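Local coordinates for protein STN1 (Saccharomyces cerevisiae, PDB 3K10) that regulates telomere length and protects telomere ends, inhibiting telomerase loading through CDC13, and is represented here by its C-terminal pair of winged helix-turn-helix domains, at residues K90-Y95 / S116-K121; T1-N6 / R62-R67; S32-L37 / S55-A60. All coordinates share one frame; numbering follows the deposited sequence.

Contact 1: residues K90-Y95 / S116-K121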
ATOM      1  N   LYS A  90      -4.432  -5.583   5.431  1.00 51.25           N
ATOM      2  CA  LYS A  90      -5.877  -5.577   5.537  1.00 51.38           C
ATOM      3  C   LYS A  90      -6.340  -4.870   6.801  1.00 51.24           C
ATOM      4  O   LYS A  90      -7.413  -4.282   6.822  1.00 54.52           O
ATOM      5  CB  LYS A  90      -6.414  -7.008   5.486  1.00 49.74           C
ATOM      6  CG  LYS A  90      -6.243  -7.659   4.124  1.00 51.10           C
ATOM      7  CD  LYS A  90      -7.075  -8.931   4.011  1.00 52.54           C
ATOM      8  CE  LYS A  90      -6.962  -9.556   2.640  1.00 51.18           C
ATOM      9  NZ  LYS A  90      -5.551  -9.918   2.365  1.00 52.92           N
ATOM     10  N   ASN A  91      -5.536  -4.921   7.852  1.00 51.53           N
ATOM     11  CA  ASN A  91      -5.897  -4.266   9.100  1.00 51.45           C
ATOM     12  C   ASN A  91      -5.637  -2.784   9.008  1.00 51.97           C
ATOM     13  O   ASN A  91      -6.399  -1.967   9.525  1.00 52.59           O
ATOM     14  CB  ASN A  91      -5.090  -4.838  10.260  1.00 50.47           C
ATOM     15  CG  ASN A  91      -5.514  -6.229  10.610  1.00 49.16           C
ATOM     16  OD1 ASN A  91      -6.680  -6.469  10.905  1.00 50.93           O
ATOM     17  ND2 ASN A  91      -4.577  -7.159  10.581  1.00 48.06           N
ATOM     18  N   LEU A  92      -4.539  -2.443   8.353  1.00 51.64           N
ATOM     19  CA  LEU A  92      -4.178  -1.062   8.199  1.00 50.89           C
ATOM     20  C   LEU A  92      -5.243  -0.377   7.347  1.00 50.33           C
ATOM     21  O   LEU A  92      -5.562   0.787   7.578  1.00 51.22           O
ATOM     22  CB  LEU A  92      -2.792  -0.973   7.571  1.00 52.97           C
ATOM     23  CG  LEU A  92      -1.964   0.278   7.884  1.00 56.29           C
ATOM     24  CD1 LEU A  92      -2.170   0.733   9.316  1.00 55.81           C
ATOM     25  CD2 LEU A  92      -0.494  -0.040   7.643  1.00 56.97           C
ATOM     26  N   PHE A  93      -5.819  -1.101   6.391  1.00 47.84           N
ATOM     27  CA  PHE A  93      -6.851  -0.519   5.542  1.00 47.13           C
ATOM     28  C   PHE A  93      -8.114  -0.311   6.336  1.00 48.44           C
ATOM     29  O   PHE A  93      -8.760   0.738   6.248  1.00 47.71           O
ATOM     30  CB  PHE A  93      -7.168  -1.422   4.358  1.00 46.98           C
ATOM     31  CG  PHE A  93      -6.754  -0.850   3.043  1.00 48.33           C
ATOM     32  CD1 PHE A  93      -5.468  -1.056   2.552  1.00 49.23           C
ATOM     33  CD2 PHE A  93      -7.636  -0.057   2.308  1.00 47.97           C
ATOM     34  CE1 PHE A  93      -5.063  -0.477   1.342  1.00 48.51           C
ATOM     35  CE2 PHE A  93      -7.244   0.522   1.110  1.00 47.88           C
ATOM     36  CZ  PHE A  93      -5.951   0.312   0.624  1.00 48.06           C
ATOM     37  N   GLU A  94      -8.464  -1.336   7.105  1.00 49.46           N
ATOM     38  CA  GLU A  94      -9.649  -1.322   7.946  1.00 50.31           C
ATOM     39  C   GLU A  94      -9.564  -0.169   8.940  1.00 49.78           C
ATOM     40  O   GLU A  94     -10.522   0.597   9.110  1.00 50.87           O
ATOM     41  CB  GLU A  94      -9.748  -2.648   8.685  1.00 53.87           C
ATOM     42  CG  GLU A  94     -11.074  -2.882   9.376  1.00 60.09           C
ATOM     43  CD  GLU A  94     -11.109  -4.210  10.094  1.00 63.27           C
ATOM     44  OE1 GLU A  94     -10.930  -5.258   9.422  1.00 64.40           O
ATOM     45  OE2 GLU A  94     -11.312  -4.201  11.331  1.00 65.68           O
ATOM     46  N   TYR A  95      -8.411  -0.049   9.594  1.00 48.66           N
ATOM     47  CA  TYR A  95      -8.156   1.023  10.563  1.00 47.41           C
ATOM     48  C   TYR A  95      -8.328   2.387   9.879  1.00 47.37           C
ATOM     49  O   TYR A  95      -8.875   3.324  10.465  1.00 45.85           O
ATOM     50  CB  TYR A  95      -6.733   0.884  11.127  1.00 43.75           C
ATOM     51  CG  TYR A  95      -6.286   1.962  12.107  1.00 45.50           C
ATOM     52  CD1 TYR A  95      -5.807   3.206  11.667  1.00 45.45           C
ATOM     53  CD2 TYR A  95      -6.299   1.719  13.479  1.00 45.98           C
ATOM     54  CE1 TYR A  95      -5.347   4.168  12.581  1.00 44.80           C
ATOM     55  CE2 TYR A  95      -5.847   2.669  14.395  1.00 45.26           C
ATOM     56  CZ  TYR A  95      -5.374   3.885  13.947  1.00 45.70           C
ATOM     57  OH  TYR A  95      -4.931   4.800  14.882  1.00 45.32           O
ATOM     58  N   SER A 116       2.902   6.053  16.096  1.00 51.07           N
ATOM     59  CA  SER A 116       3.002   5.188  17.263  1.00 52.04           C
ATOM     60  C   SER A 116       1.638   4.646  17.665  1.00 51.65           C
ATOM     61  O   SER A 116       1.525   3.492  18.067  1.00 54.33           O
ATOM     62  CB  SER A 116       3.663   5.929  18.435  1.00 51.23           C
ATOM     63  OG  SER A 116       3.015   7.157  18.707  1.00 52.25           O
ATOM     64  N   HIS A 117       0.604   5.472  17.554  1.00 50.26           N
ATOM     65  CA  HIS A 117      -0.747   5.037  17.891  1.00 50.71           C
ATOM     66  C   HIS A 117      -1.197   3.895  16.988  1.00 51.15           C
ATOM     67  O   HIS A 117      -1.854   2.957  17.447  1.00 51.48           O
ATOM     68  CB  HIS A 117      -1.756   6.182  17.734  1.00 50.24           C
ATOM     69  CG  HIS A 117      -1.749   7.163  18.861  1.00 51.12           C
ATOM     70  ND1 HIS A 117      -0.735   7.226  19.792  1.00 50.08           N
ATOM     71  CD2 HIS A 117      -2.617   8.149  19.190  1.00 51.81           C
ATOM     72  CE1 HIS A 117      -0.978   8.203  20.641  1.00 50.40           C
ATOM     73  NE2 HIS A 117      -2.116   8.780  20.298  1.00 51.06           N
ATOM     74  N   VAL A 118      -0.861   3.977  15.702  1.00 50.81           N
ATOM     75  CA  VAL A 118      -1.282   2.943  14.763  1.00 51.68           C
ATOM     76  C   VAL A 118      -0.537   1.626  15.004  1.00 52.14           C
ATOM     77  O   VAL A 118      -1.103   0.538  14.849  1.00 52.53           O
ATOM     78  CB  VAL A 118      -1.097   3.413  13.301  1.00 52.12           C
ATOM     79  CG1 VAL A 118      -1.759   2.428  12.347  1.00 51.79           C
ATOM     80  CG2 VAL A 118      -1.700   4.795  13.125  1.00 50.75           C
ATOM     81  N   GLN A 119       0.723   1.737  15.410  1.00 52.45           N
ATOM     82  CA  GLN A 119       1.567   0.586  15.699  1.00 52.91           C
ATOM     83  C   GLN A 119       1.048  -0.127  16.941  1.00 53.28           C
ATOM     84  O   GLN A 119       1.133  -1.358  17.052  1.00 52.75           O
ATOM     85  CB  GLN A 119       2.993   1.052  15.960  1.00 54.18           C
ATOM     86  CG  GLN A 119       3.547   1.997  14.906  1.00 57.26           C
ATOM     87  CD  GLN A 119       4.887   2.586  15.309  1.00 60.14           C
ATOM     88  OE1 GLN A 119       5.551   3.251  14.516  1.00 59.13           O
ATOM     89  NE2 GLN A 119       5.289   2.341  16.557  1.00 61.41           N
ATOM     90  N   GLU A 120       0.524   0.671  17.871  1.00 51.61           N
ATOM     91  CA  GLU A 120      -0.021   0.184  19.129  1.00 52.60           C
ATOM     92  C   GLU A 120      -1.427  -0.421  18.997  1.00 53.21           C
ATOM     93  O   GLU A 120      -1.693  -1.499  19.541  1.00 53.05           O
ATOM     94  CB  GLU A 120      -0.055   1.324  20.155  1.00 52.14           C
ATOM     95  CG  GLU A 120       1.266   1.603  20.831  1.00 53.17           C
ATOM     96  CD  GLU A 120       1.601   0.575  21.902  1.00 53.76           C
ATOM     97  OE1 GLU A 120       2.759   0.563  22.380  1.00 50.26           O
ATOM     98  OE2 GLU A 120       0.701  -0.216  22.266  1.00 55.24           O
ATOM     99  N   LYS A 121      -2.327   0.279  18.303  1.00 52.74           N
ATOM    100  CA  LYS A 121      -3.699  -0.205  18.115  1.00 54.16           C
ATOM    101  C   LYS A 121      -3.670  -1.527  17.375  1.00 53.72           C
ATOM    102  O   LYS A 121      -4.270  -2.522  17.783  1.00 53.06           O
ATOM    103  CB  LYS A 121      -4.525   0.785  17.303  1.00 54.16           C
ATOM    104  CG  LYS A 121      -5.950   0.305  17.091  1.00 54.88           C
ATOM    105  CD  LYS A 121      -6.584  -0.066  18.433  1.00 54.29           C
ATOM    106  CE  LYS A 121      -8.042  -0.446  18.281  1.00 55.72           C
ATOM    107  NZ  LYS A 121      -8.727  -0.515  19.600  1.00 56.82           N
TER
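The ring of Y95 reaches from segment 90-95 to segment 116-121, where V118 lies over one of its faces and K121 lies at its edge. V118 CG1 stands 4.2 Å from the centroid of the Y95 ring and 16° off its normal, a CH-pi contact displaced toward the rim. The other methyl of the same valine, CG2, sits 3.7 Å from Y95 CE1 and equally close to OH. K121 CG approaches in the ring plane, 3.6 Å from Y95 CE2, and a bend at chi2 (52°) then carries the rest of the lysine away. Roughly at right angles to the ring's approach, L92 CD1 closes on V118 CG1 at 3.5 Å, the two side chains crossing at about a right angle; one methyl thus serves both leucine and ring. The pair illustrates how the first two helices of a winged helix-turn-helix, here the second such domain of the construct, can be spaced by side chains: the segment axes stay 11.4 Å apart, and their directions differ by 118°. Farther out, L92 also packs on L122, I127 and I132, the last from helix 129-146, which completes the three-helix core. On the same helix as L92, F93 lies against V135 and C139.

Contact 2: residues T1-N6 / R62-R67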
ATOM      1  N   THR A   1      -2.488   5.414 -10.055  1.00 98.88           N
ATOM      2  CA  THR A   1      -2.478   3.920 -10.119  1.00 99.12           C
ATOM      3  C   THR A   1      -1.235   3.419 -10.857  1.00 98.36           C
ATOM      4  O   THR A   1      -1.240   3.293 -12.088  1.00 98.59           O
ATOM      5  CB  THR A   1      -3.741   3.384 -10.847  1.00 99.55           C
ATOM      6  OG1 THR A   1      -3.683   3.726 -12.240  1.00 98.52           O
ATOM      7  CG2 THR A   1      -5.005   3.993 -10.227  1.00 99.73           C
ATOM      8  N   SER A   2      -0.173   3.132 -10.104  1.00 96.42           N
ATOM      9  CA  SER A   2       1.069   2.660 -10.710  1.00 94.33           C
ATOM     10  C   SER A   2       2.058   2.056  -9.710  1.00 92.72           C
ATOM     11  O   SER A   2       2.110   2.457  -8.543  1.00 91.97           O
ATOM     12  CB  SER A   2       1.749   3.819 -11.464  1.00 94.26           C
ATOM     13  OG  SER A   2       2.929   3.401 -12.137  1.00 92.55           O
ATOM     14  N   ALA A   3       2.837   1.091 -10.196  1.00 90.64           N
ATOM     15  CA  ALA A   3       3.862   0.411  -9.413  1.00 88.50           C
ATOM     16  C   ALA A   3       3.325  -0.399  -8.238  1.00 87.20           C
ATOM     17  O   ALA A   3       2.388  -1.184  -8.382  1.00 86.22           O
ATOM     18  CB  ALA A   3       4.903   1.428  -8.919  1.00 88.29           C
ATOM     19  N   LYS A   4       3.933  -0.196  -7.072  1.00 85.59           N
ATOM     20  CA  LYS A   4       3.561  -0.912  -5.858  1.00 83.92           C
ATOM     21  C   LYS A   4       2.180  -0.560  -5.295  1.00 82.49           C
ATOM     22  O   LYS A   4       1.688  -1.235  -4.384  1.00 82.12           O
ATOM     23  CB  LYS A   4       4.646  -0.714  -4.785  1.00 83.49           C
ATOM     24  CG  LYS A   4       4.923   0.733  -4.377  1.00 82.22           C
ATOM     25  CD  LYS A   4       4.031   1.178  -3.227  1.00 81.71           C
ATOM     26  CE  LYS A   4       4.648   2.357  -2.494  1.00 81.88           C
ATOM     27  NZ  LYS A   4       6.031   2.039  -2.030  1.00 79.94           N
ATOM     28  N   SER A   5       1.560   0.498  -5.823  1.00 80.04           N
ATOM     29  CA  SER A   5       0.220   0.886  -5.378  1.00 76.12           C
ATOM     30  C   SER A   5      -0.713  -0.146  -5.983  1.00 72.12           C
ATOM     31  O   SER A   5      -1.607  -0.678  -5.317  1.00 71.10           O
ATOM     32  CB  SER A   5      -0.159   2.275  -5.900  1.00 77.00           C
ATOM     33  OG  SER A   5      -1.475   2.626  -5.492  1.00 77.17           O
ATOM     34  N   ASN A   6      -0.478  -0.428  -7.260  1.00 68.32           N
ATOM     35  CA  ASN A   6      -1.279  -1.401  -7.975  1.00 64.91           C
ATOM     36  C   ASN A   6      -1.085  -2.773  -7.321  1.00 61.10           C
ATOM     37  O   ASN A   6      -2.048  -3.516  -7.150  1.00 59.33           O
ATOM     38  CB  ASN A   6      -0.884  -1.434  -9.456  1.00 65.64           C
ATOM     39  CG  ASN A   6      -2.072  -1.707 -10.369  1.00 67.83           C
ATOM     40  OD1 ASN A   6      -1.917  -2.257 -11.463  1.00 70.12           O
ATOM     41  ND2 ASN A   6      -3.264  -1.315  -9.925  1.00 67.72           N
ATOM     42  N   ARG A  62      10.876  -8.554  -7.119  1.00 60.11           N
ATOM     43  CA  ARG A  62      11.383  -8.552  -5.749  1.00 62.40           C
ATOM     44  C   ARG A  62      11.394  -7.126  -5.227  1.00 60.62           C
ATOM     45  O   ARG A  62      11.092  -6.884  -4.069  1.00 59.75           O
ATOM     46  CB  ARG A  62      12.797  -9.138  -5.655  1.00 66.44           C
ATOM     47  CG  ARG A  62      13.251  -9.376  -4.200  1.00 74.05           C
ATOM     48  CD  ARG A  62      12.237 -10.271  -3.419  1.00 79.62           C
ATOM     49  NE  ARG A  62      12.582 -10.490  -2.005  1.00 82.87           N
ATOM     50  CZ  ARG A  62      11.880 -11.258  -1.164  1.00 84.12           C
ATOM     51  NH1 ARG A  62      10.786 -11.887  -1.588  1.00 83.45           N
ATOM     52  NH2 ARG A  62      12.275 -11.402   0.103  1.00 82.17           N
ATOM     53  N   ASP A  63      11.736  -6.184  -6.094  1.00 61.48           N
ATOM     54  CA  ASP A  63      11.768  -4.776  -5.720  1.00 61.97           C
ATOM     55  C   ASP A  63      10.343  -4.310  -5.369  1.00 61.43           C
ATOM     56  O   ASP A  63      10.116  -3.650  -4.347  1.00 60.42           O
ATOM     57  CB  ASP A  63      12.370  -3.962  -6.874  1.00 64.44           C
ATOM     58  CG  ASP A  63      12.305  -2.461  -6.643  1.00 68.20           C
ATOM     59  OD1 ASP A  63      12.535  -2.006  -5.496  1.00 69.65           O
ATOM     60  OD2 ASP A  63      12.036  -1.725  -7.623  1.00 71.51           O
ATOM     61  N   LEU A  64       9.375  -4.676  -6.197  1.00 59.25           N
ATOM     62  CA  LEU A  64       8.001  -4.298  -5.916  1.00 58.62           C
ATOM     63  C   LEU A  64       7.542  -4.884  -4.594  1.00 58.62           C
ATOM     64  O   LEU A  64       6.810  -4.236  -3.844  1.00 59.09           O
ATOM     65  CB  LEU A  64       7.057  -4.774  -7.019  1.00 57.28           C
ATOM     66  CG  LEU A  64       7.086  -3.977  -8.319  1.00 58.72           C
ATOM     67  CD1 LEU A  64       5.953  -4.460  -9.220  1.00 57.55           C
ATOM     68  CD2 LEU A  64       6.933  -2.484  -8.013  1.00 56.42           C
ATOM     69  N   VAL A  65       7.965  -6.113  -4.308  1.00 57.82           N
ATOM     70  CA  VAL A  65       7.566  -6.777  -3.071  1.00 57.56           C
ATOM     71  C   VAL A  65       8.260  -6.198  -1.842  1.00 57.43           C
ATOM     72  O   VAL A  65       7.643  -6.083  -0.784  1.00 56.81           O
ATOM     73  CB  VAL A  65       7.809  -8.311  -3.144  1.00 57.25           C
ATOM     74  CG1 VAL A  65       7.658  -8.924  -1.780  1.00 56.97           C
ATOM     75  CG2 VAL A  65       6.802  -8.955  -4.090  1.00 54.63           C
ATOM     76  N   ASN A  66       9.528  -5.816  -1.981  1.00 57.63           N
ATOM     77  CA  ASN A  66      10.260  -5.247  -0.856  1.00 57.88           C
ATOM     78  C   ASN A  66       9.780  -3.842  -0.573  1.00 58.12           C
ATOM     79  O   ASN A  66       9.840  -3.388   0.561  1.00 59.09           O
ATOM     80  CB  ASN A  66      11.775  -5.247  -1.119  1.00 58.73           C
ATOM     81  CG  ASN A  66      12.422  -6.633  -0.899  1.00 60.92           C
ATOM     82  OD1 ASN A  66      13.488  -6.932  -1.455  1.00 59.77           O
ATOM     83  ND2 ASN A  66      11.780  -7.473  -0.077  1.00 58.04           N
ATOM     84  N   ARG A  67       9.293  -3.149  -1.598  1.00 59.10           N
ATOM     85  CA  ARG A  67       8.796  -1.788  -1.402  1.00 58.04           C
ATOM     86  C   ARG A  67       7.736  -1.786  -0.308  1.00 57.02           C
ATOM     87  O   ARG A  67       7.693  -0.885   0.520  1.00 55.63           O
ATOM     88  CB  ARG A  67       8.189  -1.235  -2.695  1.00 59.71           C
ATOM     89  CG  ARG A  67       9.211  -0.774  -3.735  1.00 64.54           C
ATOM     90  CD  ARG A  67       8.549  -0.189  -4.990  1.00 65.90           C
ATOM     91  NE  ARG A  67       9.530   0.402  -5.901  1.00 69.30           N
ATOM     92  CZ  ARG A  67       9.231   1.032  -7.038  1.00 70.22           C
ATOM     93  NH1 ARG A  67       7.966   1.163  -7.426  1.00 70.48           N
ATOM     94  NH2 ARG A  67      10.200   1.537  -7.792  1.00 70.40           N
TER
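In the first winged helix-turn-helix domain of Stn1, K4, at the start of helix 4-12, meets R67 of helix 53-69, showing how the methylene parts of two basic side chains can pack while their charges stay apart. K4 CG lies 3.8 Å from R67 CD, and K4 CB is 3.9 Å from that same carbon; the side chains cross at about a right angle. The lysine holds CG between its backbone N and carbonyl carbon (chi1 59°) and bends again at chi2 and chi4, a course that takes its stem across the arginine and ends with NZ 4.0 Å from R67 CB. R67 instead runs extended from CG to NE. The two charged ends, K4 NZ and R67 NE, are 5.5 Å apart, a spacing that probably eases the repulsion between like charges. At the end of the arginine, the methyl of A3 abuts the guanidinium edge in its plane, with CB 3.4 Å from R67 NH1. A long ion pair of R67 NE with D63 OD2, one turn earlier, acts through charge alone, since the oxygen lies well out of the guanidinium plane. L64 CD2 packs against the start of helix 4-12, 3.9 Å from the backbone N of K4 and 4.5 Å from CB of A3, the N-cap residue. The leucine continues onto V33 and L37 of helix 28-44, while V65, beside it on helix 53-69, packs against L24 of helix 21-26 and F84 of strand 83-85. K4 also touches D134 of helix 129-146, in the second winged domain.

Contact 3: residues S32-L37 / S55-A60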
ATOM      1  N   SER A  32       1.345  -8.256 -15.097  1.00 59.72           N
ATOM      2  CA  SER A  32       1.139  -7.004 -15.831  1.00 60.00           C
ATOM      3  C   SER A  32       1.912  -5.865 -15.170  1.00 59.59           C
ATOM      4  O   SER A  32       2.452  -4.983 -15.837  1.00 59.42           O
ATOM      5  CB  SER A  32      -0.347  -6.653 -15.855  1.00 59.80           C
ATOM      6  OG  SER A  32      -1.130  -7.802 -16.143  1.00 63.00           O
ATOM      7  N   VAL A  33       1.963  -5.904 -13.846  1.00 59.31           N
ATOM      8  CA  VAL A  33       2.646  -4.894 -13.058  1.00 58.13           C
ATOM      9  C   VAL A  33       4.166  -5.037 -13.122  1.00 57.88           C
ATOM     10  O   VAL A  33       4.877  -4.034 -13.218  1.00 58.20           O
ATOM     11  CB  VAL A  33       2.182  -4.965 -11.580  1.00 58.36           C
ATOM     12  CG1 VAL A  33       2.847  -3.881 -10.763  1.00 57.31           C
ATOM     13  CG2 VAL A  33       0.675  -4.825 -11.509  1.00 58.21           C
ATOM     14  N   VAL A  34       4.673  -6.268 -13.068  1.00 57.11           N
ATOM     15  CA  VAL A  34       6.123  -6.449 -13.124  1.00 56.15           C
ATOM     16  C   VAL A  34       6.630  -6.213 -14.540  1.00 56.47           C
ATOM     17  O   VAL A  34       7.662  -5.559 -14.742  1.00 56.91           O
ATOM     18  CB  VAL A  34       6.583  -7.861 -12.651  1.00 55.42           C
ATOM     19  CG1 VAL A  34       5.794  -8.284 -11.426  1.00 53.44           C
ATOM     20  CG2 VAL A  34       6.465  -8.868 -13.777  1.00 55.68           C
ATOM     21  N   THR A  35       5.910  -6.726 -15.530  1.00 54.82           N
ATOM     22  CA  THR A  35       6.355  -6.516 -16.889  1.00 55.39           C
ATOM     23  C   THR A  35       6.475  -5.017 -17.140  1.00 55.56           C
ATOM     24  O   THR A  35       7.317  -4.580 -17.930  1.00 56.42           O
ATOM     25  CB  THR A  35       5.402  -7.147 -17.909  1.00 55.81           C
ATOM     26  OG1 THR A  35       5.429  -8.574 -17.759  1.00 56.77           O
ATOM     27  CG2 THR A  35       5.836  -6.781 -19.338  1.00 55.46           C
ATOM     28  N   SER A  36       5.653  -4.225 -16.453  1.00 54.08           N
ATOM     29  CA  SER A  36       5.718  -2.778 -16.620  1.00 53.36           C
ATOM     30  C   SER A  36       7.012  -2.232 -16.015  1.00 52.06           C
ATOM     31  O   SER A  36       7.772  -1.560 -16.702  1.00 50.83           O
ATOM     32  CB  SER A  36       4.504  -2.098 -15.976  1.00 53.41           C
ATOM     33  OG  SER A  36       4.448  -0.724 -16.342  1.00 52.89           O
ATOM     34  N   LEU A  37       7.268  -2.531 -14.738  1.00 52.50           N
ATOM     35  CA  LEU A  37       8.491  -2.068 -14.072  1.00 51.47           C
ATOM     36  C   LEU A  37       9.685  -2.722 -14.735  1.00 52.32           C
ATOM     37  O   LEU A  37      10.806  -2.225 -14.640  1.00 53.57           O
ATOM     38  CB  LEU A  37       8.505  -2.442 -12.590  1.00 50.19           C
ATOM     39  CG  LEU A  37       9.225  -1.508 -11.600  1.00 49.82           C
ATOM     40  CD1 LEU A  37       9.662  -2.338 -10.404  1.00 51.59           C
ATOM     41  CD2 LEU A  37      10.433  -0.817 -12.219  1.00 48.75           C
ATOM     42  N   SER A  55      15.123 -11.997 -16.223  1.00 55.93           N
ATOM     43  CA  SER A  55      15.972 -11.679 -15.088  1.00 55.20           C
ATOM     44  C   SER A  55      15.484 -10.351 -14.486  1.00 55.17           C
ATOM     45  O   SER A  55      15.497 -10.163 -13.267  1.00 54.70           O
ATOM     46  CB  SER A  55      17.428 -11.564 -15.554  1.00 54.79           C
ATOM     47  OG  SER A  55      18.323 -11.332 -14.473  1.00 56.86           O
ATOM     48  N   LEU A  56      15.036  -9.452 -15.360  1.00 54.75           N
ATOM     49  CA  LEU A  56      14.539  -8.142 -14.969  1.00 53.48           C
ATOM     50  C   LEU A  56      13.110  -8.194 -14.432  1.00 53.97           C
ATOM     51  O   LEU A  56      12.727  -7.376 -13.595  1.00 54.47           O
ATOM     52  CB  LEU A  56      14.609  -7.193 -16.160  1.00 52.75           C
ATOM     53  CG  LEU A  56      16.006  -6.959 -16.732  1.00 53.22           C
ATOM     54  CD1 LEU A  56      15.897  -6.313 -18.090  1.00 53.02           C
ATOM     55  CD2 LEU A  56      16.806  -6.097 -15.787  1.00 50.49           C
ATOM     56  N   GLU A  57      12.313  -9.137 -14.920  1.00 54.14           N
ATOM     57  CA  GLU A  57      10.942  -9.260 -14.452  1.00 55.24           C
ATOM     58  C   GLU A  57      11.005  -9.702 -13.000  1.00 56.61           C
ATOM     59  O   GLU A  57      10.385  -9.093 -12.125  1.00 58.12           O
ATOM     60  CB  GLU A  57      10.165 -10.288 -15.277  1.00 55.53           C
ATOM     61  CG  GLU A  57       9.953  -9.886 -16.731  1.00 59.65           C
ATOM     62  CD  GLU A  57       8.684 -10.484 -17.334  1.00 60.93           C
ATOM     63  OE1 GLU A  57       8.529 -11.723 -17.281  1.00 61.77           O
ATOM     64  OE2 GLU A  57       7.842  -9.714 -17.860  1.00 60.51           O
ATOM     65  N   LYS A  58      11.774 -10.758 -12.755  1.00 55.89           N
ATOM     66  CA  LYS A  58      11.948 -11.299 -11.417  1.00 54.89           C
ATOM     67  C   LYS A  58      12.548 -10.255 -10.485  1.00 54.44           C
ATOM     68  O   LYS A  58      12.154 -10.142  -9.330  1.00 55.60           O
ATOM     69  CB  LYS A  58      12.859 -12.522 -11.461  1.00 53.62           C
ATOM     70  CG  LYS A  58      12.263 -13.728 -12.158  1.00 54.30           C
ATOM     71  CD  LYS A  58      13.331 -14.778 -12.396  1.00 54.73           C
ATOM     72  CE  LYS A  58      12.794 -15.951 -13.184  1.00 55.42           C
ATOM     73  NZ  LYS A  58      13.920 -16.835 -13.619  1.00 56.33           N
ATOM     74  N   GLU A  59      13.507  -9.496 -10.989  1.00 54.75           N
ATOM     75  CA  GLU A  59      14.152  -8.465 -10.192  1.00 55.92           C
ATOM     76  C   GLU A  59      13.190  -7.334  -9.863  1.00 57.51           C
ATOM     77  O   GLU A  59      13.191  -6.809  -8.739  1.00 57.46           O
ATOM     78  CB  GLU A  59      15.359  -7.919 -10.939  1.00 56.25           C
ATOM     79  CG  GLU A  59      15.913  -6.633 -10.381  1.00 59.67           C
ATOM     80  CD  GLU A  59      17.172  -6.214 -11.102  1.00 63.46           C
ATOM     81  OE1 GLU A  59      17.547  -5.024 -11.016  1.00 65.45           O
ATOM     82  OE2 GLU A  59      17.792  -7.086 -11.753  1.00 66.84           O
ATOM     83  N   ALA A  60      12.371  -6.960 -10.847  1.00 57.67           N
ATOM     84  CA  ALA A  60      11.387  -5.899 -10.672  1.00 56.94           C
ATOM     85  C   ALA A  60      10.399  -6.364  -9.611  1.00 56.45           C
ATOM     86  O   ALA A  60       9.997  -5.591  -8.738  1.00 55.59           O
ATOM     87  CB  ALA A  60      10.661  -5.633 -11.985  1.00 56.60           C
TER
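A60 and L37 meet as a small residue against a branched one. The methyl of A60 points into segment 32-37, with its CB 3.8 Å from L37 CD1 and almost as near to L37 CB. L37 CD1 also rests 3.7 Å from the A60 carbonyl oxygen and thus touches both the methyl and the carbonyl of A60. The segment axes approach to 8.2 Å, with 111° between their directions, and the backbones are nearest at V34 and E57, whose CA atoms are 5.7 Å apart. E57, one turn before A60, works differently. Its backbone oxygen faces V34 CB at 4.0 Å, and V34 CG2 lies 4.2 Å from E57 CB. Beyond CG the glutamate is extended, alongside T35 and pointing the same way, which brings E57 OE2 to 2.7 Å from T35 OG1. The T35 hydroxyl thus has both the E57 carboxylate and the R31 carbonyl oxygen, one turn earlier on its own helix, as close polar neighbours. The contact therefore grades from apolar at L37 to polar at T35. Around it, V34 continues onto F61 and L37 onto L64, both from helix 53-69; A60 and L56 reach back to L41 of helix 28-44, while helix 21-26 offers Y25 to E57 and K58.

In the fold
Contacts 2 and 3 form one continuous patch of the first winged domain, their centres 10 Å apart. Helix 53-69 serves both, presenting one part to helix 28-44 and the next to the chain's N-terminus. They touch directly: L64 CD1 of contact 2 is 3.5 Å from V33 CG1, and its CD2 is 3.6 Å from L37 CD1 of contact 3. Along the chain, contact 3 falls between the two segments that contact 2 joins. Contact 1 belongs to the second winged domain and comes later in sequence; its centre is 21 Å from that of contact 2 and 30 Å from that of contact 3, on the other side of the chain's centre from contact 3.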